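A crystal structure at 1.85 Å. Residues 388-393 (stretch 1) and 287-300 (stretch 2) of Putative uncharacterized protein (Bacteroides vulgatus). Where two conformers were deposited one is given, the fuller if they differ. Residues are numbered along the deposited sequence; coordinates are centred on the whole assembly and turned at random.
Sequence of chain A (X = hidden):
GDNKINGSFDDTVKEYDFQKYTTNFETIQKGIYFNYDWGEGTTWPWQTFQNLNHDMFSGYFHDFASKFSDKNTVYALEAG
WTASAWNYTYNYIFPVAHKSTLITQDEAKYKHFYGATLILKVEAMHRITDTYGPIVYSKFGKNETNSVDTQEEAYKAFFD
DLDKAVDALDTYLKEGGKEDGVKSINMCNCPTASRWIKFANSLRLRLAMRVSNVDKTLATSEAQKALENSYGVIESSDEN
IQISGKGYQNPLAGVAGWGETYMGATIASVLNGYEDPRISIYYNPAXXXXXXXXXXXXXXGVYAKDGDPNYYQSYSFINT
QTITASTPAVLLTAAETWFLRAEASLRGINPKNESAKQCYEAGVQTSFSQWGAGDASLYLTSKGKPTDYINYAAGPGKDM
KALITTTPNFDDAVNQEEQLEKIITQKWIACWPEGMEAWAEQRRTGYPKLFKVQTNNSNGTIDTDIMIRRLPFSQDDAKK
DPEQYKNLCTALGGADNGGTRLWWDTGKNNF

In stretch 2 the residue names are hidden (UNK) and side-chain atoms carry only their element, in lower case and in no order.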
# COMPACT_ATOMS: atom_id res chain seq x y z
N ASP A 388 4.91 -24.38 -7.12
CA ASP A 388 5.83 -24.56 -6.02
C ASP A 388 7.08 -23.73 -6.24
O ASP A 388 7.44 -23.38 -7.38
CB ASP A 388 6.23 -26.04 -5.92
CG ASP A 388 5.06 -26.94 -5.59
OD1 ASP A 388 4.05 -26.48 -4.97
OD2 ASP A 388 5.15 -28.12 -5.94
N TYR A 389 7.72 -23.38 -5.14
CA TYR A 389 9.03 -22.72 -5.19
C TYR A 389 10.10 -23.81 -5.17
O TYR A 389 10.09 -24.69 -4.29
CB TYR A 389 9.24 -21.73 -4.05
CG TYR A 389 10.65 -21.23 -4.10
CD1 TYR A 389 11.04 -20.32 -5.07
CD2 TYR A 389 11.62 -21.76 -3.27
CE1 TYR A 389 12.35 -19.92 -5.18
CE2 TYR A 389 12.95 -21.38 -3.37
CZ TYR A 389 13.30 -20.45 -4.33
OH TYR A 389 14.61 -20.06 -4.45
N ILE A 390 11.01 -23.76 -6.15
CA ILE A 390 12.14 -24.66 -6.24
C ILE A 390 13.41 -23.81 -6.15
O ILE A 390 13.56 -22.84 -6.91
CB ILE A 390 12.17 -25.44 -7.55
CG1 ILE A 390 10.85 -26.17 -7.80
CG2 ILE A 390 13.38 -26.44 -7.55
CD1 ILE A 390 10.52 -27.19 -6.76
N ASN A 391 14.31 -24.17 -5.24
CA ASN A 391 15.50 -23.36 -5.04
C ASN A 391 16.62 -23.72 -6.06
O ASN A 391 17.49 -24.56 -5.80
CB ASN A 391 16.00 -23.49 -3.60
CG ASN A 391 16.96 -22.40 -3.22
OD1 ASN A 391 16.58 -21.25 -3.17
ND2 ASN A 391 18.20 -22.75 -2.97
N TYR A 392 16.59 -23.08 -7.22
CA TYR A 392 17.57 -23.35 -8.28
C TYR A 392 18.90 -22.67 -7.99
O TYR A 392 19.94 -23.09 -8.50
CB TYR A 392 17.03 -22.93 -9.65
CG TYR A 392 15.90 -23.83 -10.12
CD1 TYR A 392 16.10 -25.19 -10.30
CD2 TYR A 392 14.63 -23.32 -10.35
CE1 TYR A 392 15.07 -26.03 -10.74
CE2 TYR A 392 13.60 -24.15 -10.78
CZ TYR A 392 13.83 -25.49 -10.97
OH TYR A 392 12.81 -26.28 -11.41
N ALA A 393 18.88 -21.67 -7.12
CA ALA A 393 20.09 -20.95 -6.74
C ALA A 393 21.04 -21.82 -5.92
O ALA A 393 20.62 -22.79 -5.29
CB ALA A 393 19.72 -19.70 -5.91
N UNK A 287 17.70 -14.70 -15.63
CA UNK A 287 18.92 -14.85 -16.44
C UNK A 287 19.77 -16.07 -16.02
O UNK A 287 20.84 -16.34 -16.60
c UNK A 287 19.10 -12.41 -17.19
o UNK A 287 20.01 -13.21 -15.05
c UNK A 287 19.79 -13.58 -16.40
N UNK A 288 19.29 -16.83 -15.03
CA UNK A 288 20.01 -18.03 -14.55
C UNK A 288 20.10 -19.05 -15.67
O UNK A 288 19.09 -19.38 -16.29
c UNK A 288 21.28 -19.56 -11.99
c UNK A 288 19.91 -19.89 -12.63
c UNK A 288 19.29 -18.66 -13.33
c UNK A 288 18.96 -20.43 -11.58
N UNK A 289 21.31 -19.57 -15.91
CA UNK A 289 21.54 -20.54 -16.96
C UNK A 289 20.61 -21.74 -16.79
O UNK A 289 20.42 -22.21 -15.67
c UNK A 289 23.02 -21.00 -16.98
N UNK A 290 20.07 -22.19 -17.92
CA UNK A 290 19.12 -23.31 -17.99
C UNK A 290 17.70 -22.92 -17.53
O UNK A 290 16.81 -23.77 -17.50
o UNK A 290 22.30 -26.47 -16.08
c UNK A 290 21.36 -26.37 -16.90
c UNK A 290 19.60 -24.54 -17.19
c UNK A 290 21.04 -25.00 -17.49
o UNK A 290 20.68 -27.36 -17.25
N UNK A 291 17.49 -21.65 -17.20
CA UNK A 291 16.19 -21.18 -16.70
C UNK A 291 15.78 -19.85 -17.32
O UNK A 291 15.01 -19.07 -16.73
n UNK A 291 17.27 -24.17 -13.51
c UNK A 291 16.48 -22.38 -14.50
c UNK A 291 15.97 -24.35 -13.66
c UNK A 291 17.62 -22.95 -14.04
n UNK A 291 15.46 -23.28 -14.24
c UNK A 291 16.24 -21.07 -15.18
N UNK A 292 16.30 -19.57 -18.50
CA UNK A 292 16.25 -18.21 -19.04
C UNK A 292 14.91 -17.87 -19.65
O UNK A 292 14.70 -16.76 -20.08
c UNK A 292 17.37 -17.96 -20.09
c UNK A 292 18.77 -18.11 -19.49
o UNK A 292 17.22 -18.89 -21.16
N UNK A 293 13.99 -18.83 -19.71
CA UNK A 293 12.63 -18.54 -20.10
C UNK A 293 11.64 -18.65 -18.92
O UNK A 293 10.44 -18.55 -19.10
o UNK A 293 11.45 -20.22 -23.98
c UNK A 293 12.60 -20.41 -23.52
o UNK A 293 13.34 -21.35 -23.89
c UNK A 293 13.09 -19.45 -22.46
c UNK A 293 12.19 -19.48 -21.22
N UNK A 294 12.15 -18.87 -17.72
CA UNK A 294 11.30 -19.02 -16.54
C UNK A 294 11.28 -17.75 -15.70
O UNK A 294 12.23 -16.92 -15.74
o UNK A 294 12.83 -22.64 -14.67
o UNK A 294 13.22 -23.30 -16.72
c UNK A 294 11.62 -21.55 -16.41
c UNK A 294 11.77 -20.20 -15.70
c UNK A 294 12.61 -22.58 -15.89
N UNK A 295 10.22 -17.59 -14.95
CA UNK A 295 10.13 -16.51 -13.97
C UNK A 295 10.42 -17.09 -12.61
O UNK A 295 9.67 -17.94 -12.11
c UNK A 295 8.63 -13.02 -16.52
c UNK A 295 8.75 -15.86 -13.99
c UNK A 295 8.79 -13.73 -15.34
c UNK A 295 8.10 -15.73 -16.43
c UNK A 295 8.19 -13.66 -17.66
o UNK A 295 8.04 -12.94 -18.81
c UNK A 295 7.93 -15.03 -17.64
c UNK A 295 8.53 -15.09 -15.28
N UNK A 296 11.50 -16.64 -11.99
CA UNK A 296 11.95 -17.16 -10.71
C UNK A 296 11.94 -16.05 -9.68
O UNK A 296 12.53 -15.01 -9.90
c UNK A 296 12.65 -20.10 -11.48
c UNK A 296 15.06 -19.33 -11.73
c UNK A 296 13.59 -18.89 -11.78
c UNK A 296 13.36 -17.74 -10.82
N UNK A 297 11.23 -16.27 -8.57
CA UNK A 297 11.14 -15.33 -7.48
C UNK A 297 12.02 -15.67 -6.28
O UNK A 297 12.21 -16.84 -5.94
N UNK A 298 12.54 -14.64 -5.63
CA UNK A 298 13.40 -14.81 -4.49
C UNK A 298 12.62 -15.18 -3.24
O UNK A 298 11.69 -14.47 -2.86
c UNK A 298 14.98 -13.13 -5.58
c UNK A 298 14.22 -13.50 -4.26
c UNK A 298 15.17 -13.64 -3.07
N UNK A 299 12.98 -16.29 -2.59
CA UNK A 299 12.28 -16.64 -1.34
C UNK A 299 12.74 -15.75 -0.18
O UNK A 299 13.94 -15.54 -0.01
c UNK A 299 14.06 -17.23 -2.89
c UNK A 299 14.09 -18.13 -1.69
c UNK A 299 12.72 -18.08 -1.08
N UNK A 300 11.80 -15.27 0.62
CA UNK A 300 12.17 -14.46 1.78
C UNK A 300 12.76 -15.33 2.90
O UNK A 300 12.34 -16.47 3.12
c UNK A 300 10.96 -13.67 2.32
o UNK A 300 9.22 -11.48 3.37
c UNK A 300 10.23 -11.87 3.96
n UNK A 300 10.42 -11.71 5.27
c UNK A 300 11.36 -12.47 3.18

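Position 287 carries one carbon bearing an oxygen and a second carbon, out of reach of stretch 1: Thr287. Position 288 has four carbons forked at the second, with a branch tip packed on CB of Tyr392; that fork makes it Leu288, and the contact runs from CD2 of Leu288 to CB of Tyr392 at 3.7 Å. A lone carbon at 289, far from stretch 1, gives Ala289. At 290 three carbons end in two oxygens, a carboxylate that also reaches nothing opposite: Glu290, whose positive phi of 77° fits the type II turn from Leu288 to position 291.

Position 291 shows one carbon and then a five-membered ring of three carbons and two nitrogens, lying against the ring of Tyr392. This is His291, with CE1 3.5 Å from CD1 of Tyr392. The ring centroids are 4.0 Å apart and the planes meet at 35°, an oblique pairing. The turn is closed at the backbone, N of His291 donating to O of Leu288 at 2.9 Å.

Position 292 has a carbon bearing one oxygen and one carbon, Thr292; 293 has three carbons and a terminal pair of oxygens, Glu293. Neither touches stretch 1. Position 294 repeats the carboxylate pattern, but one oxygen comes within 4.2 Å of CE2 of Tyr392. It is Glu294, and its OE1 accepts a hydrogen bond from ND1 of His291 at 2.7 Å, nearly straight at 170°. A type I turn from His291 to Glu294 brings the two together.

Position 295, one carbon and then a ring of six carbons bearing an oxygen, is Tyr295 and stays out of reach. Position 296 has four carbons forked at the second, one tip at the edge of the Tyr392 ring: Leu296, its CD2 3.9 Å from CD2 of Tyr392. Position 297 has no side-chain atoms, and its backbone O lies 3.2 Å from CE1 of Tyr389: Gly297. At 298 one carbon carries two others, Val298, pointing away. At 299 three carbons close a ring onto the backbone N and lie over a face of the Tyr389 ring: Pro299, its CB 4.2 Å from that ring's centroid in a CH-pi contact. Position 300, three carbons ending in one oxygen and one nitrogen, is read as an amide, Gln300, outside the contact.

No hydrogen bond crosses between the stretches. Two tyrosines carry most of the contact: Tyr389 packs on Pro299 while its OH donates to OD1 of Asn391 at 2.6 Å, and Tyr392 meets Leu288, His291 and Leu296. The rule is apolar and aromatic packing across, with side-chain hydrogen bonds inside each stretch, His291 to Glu294 and Tyr389 to Asn391, tying down one aromatic ring on each side.

Stretch 2 287-300: TLAEHTEEYLGVPQ
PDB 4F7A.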